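Carbohydrate deacetylase Agd3 (Neosartorya fumigata, PDB 6NWZ) is a zinc-binding carbohydrate esterase that de-N-acetylates the exopolysaccharide galactosaminogalactan, a step required for Aspergillus fumigatus biofilm formation. Local coordinates at residues A[395-408]-A[436-450]. Sequence-based numbering, arbitrary orientation.
Sequences QNNATYADVFKEIS and TGLHNGDALQAWWDN. With NAG (2-acetamido-2-deoxy-beta-D-glucopyranose), chain B.
Q395, with CG anti to its carbonyl carbon and the chain extended beyond, brings OE1 to the edge of the W447 indole; with chi1 at -174°, N440 swings its amide away from its backbone N and toward the carbonyls of Q395 and A398. W447 NE1 donates to Q395 OE1 at 2.9 Å, in the carbonyl plane and on a lone pair, the amide turned 71° from the indole. N440 ND2 spends its two hydrogens on Q395 O (2.9 Å) and A398 O (2.8 Å), while its OD1 caps helix 441-449 by accepting from A443 N. N396 OD1 takes G437 N at 2.7 Å in a nearly straight bond, and Q395 N reaches T436 OG1, which also bonds to P433. Beyond this polar end, helices 400-408 and 441-449 pack at -35°, 8.2 Å apart at closest approach. A446 CB lies over a face of the Y400 ring; V403 CG1 meets the indole edge at W447 CD1, 3.5 Å away. E394 and D335 bind a zinc, and N397 carries an N-linked glycan. The chemistry thus divides: amides from both segments and the T436 hydroxyl bind the loop after E394 to segment 436-450, while apolar contacts pair these two helices.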
loop_
_atom_site.group_PDB
_atom_site.type_symbol
_atom_site.label_atom_id
_atom_site.label_comp_id
_atom_site.label_asym_id
_atom_site.label_seq_id
_atom_site.Cartn_x
_atom_site.Cartn_y
_atom_site.Cartn_z
ATOM N N GLN A 395 -21.013 -3.943 17.240
ATOM C CA GLN A 395 -22.203 -4.093 16.414
ATOM C C GLN A 395 -22.346 -5.481 15.802
ATOM O O GLN A 395 -23.210 -5.673 14.941
ATOM C CB GLN A 395 -22.200 -3.034 15.312
ATOM C CG GLN A 395 -21.991 -1.626 15.833
ATOM C CD GLN A 395 -21.923 -0.605 14.724
ATOM O OE1 GLN A 395 -22.135 -0.929 13.556
ATOM N NE2 GLN A 395 -21.623 0.640 15.082
ATOM N N ASN A 396 -21.532 -6.452 16.226
ATOM C CA ASN A 396 -21.633 -7.794 15.658
ATOM C C ASN A 396 -23.001 -8.416 15.909
ATOM O O ASN A 396 -23.492 -9.189 15.078
ATOM C CB ASN A 396 -20.539 -8.694 16.230
ATOM C CG ASN A 396 -19.213 -8.514 15.526
ATOM O OD1 ASN A 396 -19.078 -7.659 14.653
ATOM N ND2 ASN A 396 -18.225 -9.319 15.900
ATOM N N ASN A 397 -23.628 -8.089 17.045
ATOM C CA ASN A 397 -24.918 -8.648 17.439
ATOM C C ASN A 397 -25.901 -7.549 17.831
ATOM O O ASN A 397 -26.928 -7.834 18.455
ATOM C CB ASN A 397 -24.734 -9.644 18.590
ATOM C CG ASN A 397 -25.921 -10.586 18.767
ATOM O OD1 ASN A 397 -26.781 -10.710 17.896
ATOM N ND2 ASN A 397 -25.958 -11.262 19.910
ATOM N N ALA A 398 -25.604 -6.300 17.481
ATOM C CA ALA A 398 -26.448 -5.179 17.856
ATOM C C ALA A 398 -27.662 -5.085 16.934
ATOM O O ALA A 398 -27.739 -5.730 15.886
ATOM C CB ALA A 398 -25.654 -3.874 17.821
ATOM N N THR A 399 -28.620 -4.260 17.342
ATOM C CA THR A 399 -29.847 -4.054 16.591
ATOM C C THR A 399 -29.700 -2.888 15.620
ATOM O O THR A 399 -28.766 -2.088 15.703
ATOM C CB THR A 399 -31.011 -3.783 17.537
ATOM O OG1 THR A 399 -30.703 -2.636 18.337
ATOM C CG2 THR A 399 -31.250 -4.972 18.439
ATOM N N TYR A 400 -30.656 -2.791 14.693
ATOM C CA TYR A 400 -30.712 -1.625 13.819
ATOM C C TYR A 400 -30.881 -0.344 14.628
ATOM O O TYR A 400 -30.223 0.666 14.349
ATOM C CB TYR A 400 -31.849 -1.779 12.807
ATOM C CG TYR A 400 -32.036 -0.586 11.890
ATOM C CD1 TYR A 400 -32.762 0.526 12.301
ATOM C CD2 TYR A 400 -31.493 -0.572 10.614
ATOM C CE1 TYR A 400 -32.932 1.615 11.476
ATOM C CE2 TYR A 400 -31.664 0.517 9.776
ATOM C CZ TYR A 400 -32.387 1.607 10.217
ATOM O OH TYR A 400 -32.571 2.701 9.404
ATOM N N ALA A 401 -31.759 -0.365 15.635
ATOM C CA ALA A 401 -32.016 0.835 16.426
ATOM C C ALA A 401 -30.761 1.309 17.147
ATOM O O ALA A 401 -30.507 2.517 17.233
ATOM C CB ALA A 401 -33.138 0.573 17.429
ATOM N N ASP A 402 -29.967 0.378 17.682
ATOM C CA ASP A 402 -28.730 0.763 18.354
ATOM C C ASP A 402 -27.748 1.378 17.365
ATOM O O ASP A 402 -27.208 2.466 17.601
ATOM C CB ASP A 402 -28.100 -0.447 19.051
ATOM C CG ASP A 402 -28.751 -0.769 20.390
ATOM O OD1 ASP A 402 -29.652 -0.018 20.826
ATOM O OD2 ASP A 402 -28.354 -1.780 21.009
ATOM N N VAL A 403 -27.516 0.698 16.241
ATOM C CA VAL A 403 -26.508 1.170 15.301
ATOM C C VAL A 403 -26.950 2.465 14.634
ATOM O O VAL A 403 -26.118 3.333 14.345
ATOM C CB VAL A 403 -26.191 0.073 14.269
ATOM C CG1 VAL A 403 -25.068 0.524 13.356
ATOM C CG2 VAL A 403 -25.813 -1.218 14.979
ATOM N N PHE A 404 -28.254 2.626 14.391
ATOM C CA PHE A 404 -28.747 3.867 13.798
ATOM C C PHE A 404 -28.398 5.065 14.670
ATOM O O PHE A 404 -27.997 6.119 14.162
ATOM C CB PHE A 404 -30.258 3.791 13.581
ATOM C CG PHE A 404 -30.815 4.936 12.773
ATOM C CD1 PHE A 404 -31.082 6.163 13.365
ATOM C CD2 PHE A 404 -31.072 4.783 11.422
ATOM C CE1 PHE A 404 -31.589 7.212 12.623
ATOM C CE2 PHE A 404 -31.580 5.829 10.678
ATOM C CZ PHE A 404 -31.838 7.044 11.278
ATOM N N LYS A 405 -28.552 4.923 15.987
ATOM C CA LYS A 405 -28.159 5.989 16.896
ATOM C C LYS A 405 -26.643 6.094 17.027
ATOM O O LYS A 405 -26.119 7.195 17.228
ATOM C CB LYS A 405 -28.814 5.776 18.262
ATOM C CG LYS A 405 -30.335 5.888 18.219
ATOM C CD LYS A 405 -30.950 5.941 19.607
ATOM C CE LYS A 405 -31.006 4.565 20.251
ATOM N NZ LYS A 405 -31.934 3.630 19.552
ATOM N N GLU A 406 -25.925 4.973 16.899
ATOM C CA GLU A 406 -24.466 5.024 16.936
ATOM C C GLU A 406 -23.913 5.938 15.850
ATOM O O GLU A 406 -22.921 6.644 16.066
ATOM C CB GLU A 406 -23.886 3.616 16.790
ATOM C CG GLU A 406 -24.020 2.748 18.025
ATOM C CD GLU A 406 -23.136 3.215 19.160
ATOM O OE1 GLU A 406 -23.621 3.258 20.312
ATOM O OE2 GLU A 406 -21.958 3.542 18.897
ATOM N N ILE A 407 -24.541 5.940 14.678
ATOM C CA ILE A 407 -24.093 6.768 13.560
ATOM C C ILE A 407 -24.654 8.181 13.654
ATOM O O ILE A 407 -23.910 9.163 13.596
ATOM C CB ILE A 407 -24.481 6.102 12.222
ATOM C CG1 ILE A 407 -23.894 4.694 12.127
ATOM C CG2 ILE A 407 -24.027 6.955 11.047
ATOM C CD1 ILE A 407 -22.384 4.663 12.197
ATOM N N SER A 408 -25.974 8.305 13.810
ATOM C CA SER A 408 -26.610 9.617 13.739
ATOM C C SER A 408 -26.174 10.526 14.883
ATOM O O SER A 408 -25.965 11.729 14.678
ATOM C CB SER A 408 -28.127 9.453 13.725
ATOM O OG SER A 408 -28.536 8.496 14.686
ATOM N N THR A 436 -16.387 -4.034 13.872
ATOM C CA THR A 436 -17.512 -4.905 14.184
ATOM C C THR A 436 -18.745 -4.479 13.396
ATOM O O THR A 436 -18.846 -3.348 12.913
ATOM C CB THR A 436 -17.828 -4.914 15.695
ATOM O OG1 THR A 436 -18.247 -3.611 16.124
ATOM C CG2 THR A 436 -16.606 -5.338 16.495
ATOM N N GLY A 437 -19.687 -5.411 13.264
ATOM C CA GLY A 437 -20.893 -5.177 12.501
ATOM C C GLY A 437 -20.760 -5.396 11.011
ATOM O O GLY A 437 -21.758 -5.253 10.291
ATOM N N LEU A 438 -19.569 -5.743 10.523
ATOM C CA LEU A 438 -19.373 -5.964 9.095
ATOM C C LEU A 438 -20.079 -7.214 8.585
ATOM O O LEU A 438 -20.141 -7.412 7.368
ATOM C CB LEU A 438 -17.879 -6.037 8.775
ATOM C CG LEU A 438 -17.123 -4.699 8.749
ATOM C CD1 LEU A 438 -16.785 -4.190 10.146
ATOM C CD2 LEU A 438 -15.869 -4.814 7.911
ATOM N N HIS A 439 -20.603 -8.061 9.473
ATOM C CA HIS A 439 -21.435 -9.191 9.075
ATOM C C HIS A 439 -22.854 -9.061 9.611
ATOM O O HIS A 439 -23.659 -9.986 9.452
ATOM C CB HIS A 439 -20.810 -10.514 9.531
ATOM C CG HIS A 439 -19.458 -10.780 8.940
ATOM N ND1 HIS A 439 -19.266 -11.028 7.597
ATOM C CD2 HIS A 439 -18.232 -10.838 9.510
ATOM C CE1 HIS A 439 -17.981 -11.226 7.367
ATOM N NE2 HIS A 439 -17.331 -11.116 8.511
ATOM N N ASN A 440 -23.173 -7.936 10.238
ATOM C CA ASN A 440 -24.519 -7.649 10.715
ATOM C C ASN A 440 -25.233 -6.837 9.640
ATOM O O ASN A 440 -24.928 -5.658 9.439
ATOM C CB ASN A 440 -24.454 -6.893 12.040
ATOM C CG ASN A 440 -25.813 -6.685 12.668
ATOM O OD1 ASN A 440 -26.829 -6.619 11.978
ATOM N ND2 ASN A 440 -25.838 -6.571 13.991
ATOM N N GLY A 441 -26.179 -7.468 8.947
ATOM C CA GLY A 441 -26.897 -6.766 7.896
ATOM C C GLY A 441 -27.697 -5.583 8.413
ATOM O O GLY A 441 -27.763 -4.536 7.764
ATOM N N ASP A 442 -28.321 -5.736 9.587
ATOM C CA ASP A 442 -29.101 -4.640 10.155
ATOM C C ASP A 442 -28.217 -3.455 10.505
ATOM O O ASP A 442 -28.662 -2.303 10.431
ATOM C CB ASP A 442 -29.854 -5.106 11.402
ATOM C CG ASP A 442 -30.744 -6.299 11.137
ATOM O OD1 ASP A 442 -31.089 -6.535 9.961
ATOM O OD2 ASP A 442 -31.102 -6.999 12.109
ATOM N N ALA A 443 -26.969 -3.719 10.898
ATOM C CA ALA A 443 -26.044 -2.635 11.198
ATOM C C ALA A 443 -25.615 -1.919 9.925
ATOM O O ALA A 443 -25.639 -0.685 9.859
ATOM C CB ALA A 443 -24.834 -3.182 11.956
ATOM N N LEU A 444 -25.232 -2.681 8.894
ATOM C CA LEU A 444 -24.818 -2.073 7.632
ATOM C C LEU A 444 -25.936 -1.245 7.011
ATOM O O LEU A 444 -25.669 -0.223 6.369
ATOM C CB LEU A 444 -24.348 -3.154 6.656
ATOM C CG LEU A 444 -23.175 -4.029 7.103
ATOM C CD1 LEU A 444 -22.899 -5.128 6.090
ATOM C CD2 LEU A 444 -21.933 -3.187 7.319
ATOM N N GLN A 445 -27.191 -1.668 7.189
ATOM C CA GLN A 445 -28.313 -0.862 6.720
ATOM C C GLN A 445 -28.444 0.419 7.536
ATOM O O GLN A 445 -28.773 1.479 6.988
ATOM C CB GLN A 445 -29.606 -1.676 6.780
ATOM C CG GLN A 445 -30.818 -0.980 6.173
ATOM C CD GLN A 445 -30.758 -0.911 4.658
ATOM O OE1 GLN A 445 -30.677 -1.936 3.980
ATOM N NE2 GLN A 445 -30.795 0.302 4.120
ATOM N N ALA A 446 -28.193 0.343 8.845
ATOM C CA ALA A 446 -28.206 1.548 9.668
ATOM C C ALA A 446 -27.138 2.533 9.214
ATOM O O ALA A 446 -27.376 3.747 9.188
ATOM C CB ALA A 446 -28.016 1.184 11.140
ATOM N N TRP A 447 -25.951 2.031 8.853
ATOM C CA TRP A 447 -24.945 2.893 8.239
ATOM C C TRP A 447 -25.484 3.516 6.961
ATOM O O TRP A 447 -25.394 4.731 6.760
ATOM C CB TRP A 447 -23.668 2.110 7.916
ATOM C CG TRP A 447 -23.012 1.376 9.043
ATOM C CD1 TRP A 447 -23.441 1.284 10.335
ATOM C CD2 TRP A 447 -21.795 0.620 8.970
ATOM N NE1 TRP A 447 -22.570 0.516 11.068
ATOM C CE2 TRP A 447 -21.550 0.097 10.254
ATOM C CE3 TRP A 447 -20.890 0.335 7.941
ATOM C CZ2 TRP A 447 -20.440 -0.693 10.537
ATOM C CZ3 TRP A 447 -19.789 -0.448 8.224
ATOM C CH2 TRP A 447 -19.574 -0.954 9.510
ATOM N N TRP A 448 -26.049 2.686 6.081
ATOM C CA TRP A 448 -26.474 3.163 4.773
ATOM C C TRP A 448 -27.638 4.137 4.877
ATOM O O TRP A 448 -27.759 5.045 4.048
ATOM C CB TRP A 448 -26.854 1.978 3.886
ATOM C CG TRP A 448 -27.110 2.356 2.460
ATOM C CD1 TRP A 448 -28.235 2.942 1.951
ATOM C CD2 TRP A 448 -26.221 2.172 1.355
ATOM N NE1 TRP A 448 -28.098 3.137 0.600
ATOM C CE2 TRP A 448 -26.871 2.672 0.208
ATOM C CE3 TRP A 448 -24.937 1.634 1.223
ATOM C CZ2 TRP A 448 -26.281 2.648 -1.054
ATOM C CZ3 TRP A 448 -24.353 1.610 -0.028
ATOM C CH2 TRP A 448 -25.026 2.113 -1.152
ATOM N N ASP A 449 -28.513 3.958 5.869
ATOM C CA ASP A 449 -29.634 4.876 6.022
ATOM C C ASP A 449 -29.172 6.264 6.445
ATOM O O ASP A 449 -29.892 7.242 6.222
ATOM C CB ASP A 449 -30.647 4.296 7.009
ATOM C CG ASP A 449 -31.352 3.063 6.459
ATOM O OD1 ASP A 449 -31.130 2.724 5.275
ATOM O OD2 ASP A 449 -32.130 2.434 7.208
ATOM N N ASN A 450 -27.989 6.370 7.041
ATOM C CA ASN A 450 -27.288 7.638 7.137
ATOM C C ASN A 450 -26.306 7.730 5.967
ATOM O O ASN A 450 -26.223 6.834 5.127
ATOM C CB ASN A 450 -26.607 7.764 8.498
ATOM C CG ASN A 450 -27.593 7.646 9.653
ATOM O OD1 ASN A 450 -28.176 8.638 10.093
ATOM N ND2 ASN A 450 -27.787 6.427 10.144
HETATM C C1 NAG B . -26.997 -12.195 20.251
HETATM C C2 NAG B . -26.443 -13.196 21.273
HETATM C C3 NAG B . -27.551 -14.117 21.780
HETATM C C4 NAG B . -28.723 -13.301 22.305
HETATM C C5 NAG B . -29.204 -12.352 21.214
HETATM C C6 NAG B . -30.332 -11.449 21.659
HETATM C C7 NAG B . -24.070 -13.644 20.826
HETATM C C8 NAG B . -23.086 -14.563 20.167
HETATM N N2 NAG B . -25.359 -13.975 20.697
HETATM O O3 NAG B . -27.034 -14.954 22.808
HETATM O O4 NAG B . -29.785 -14.170 22.685
HETATM O O5 NAG B . -28.122 -11.499 20.813
HETATM O O6 NAG B . -30.037 -10.815 22.894
HETATM O O7 NAG B . -23.716 -12.645 21.446
#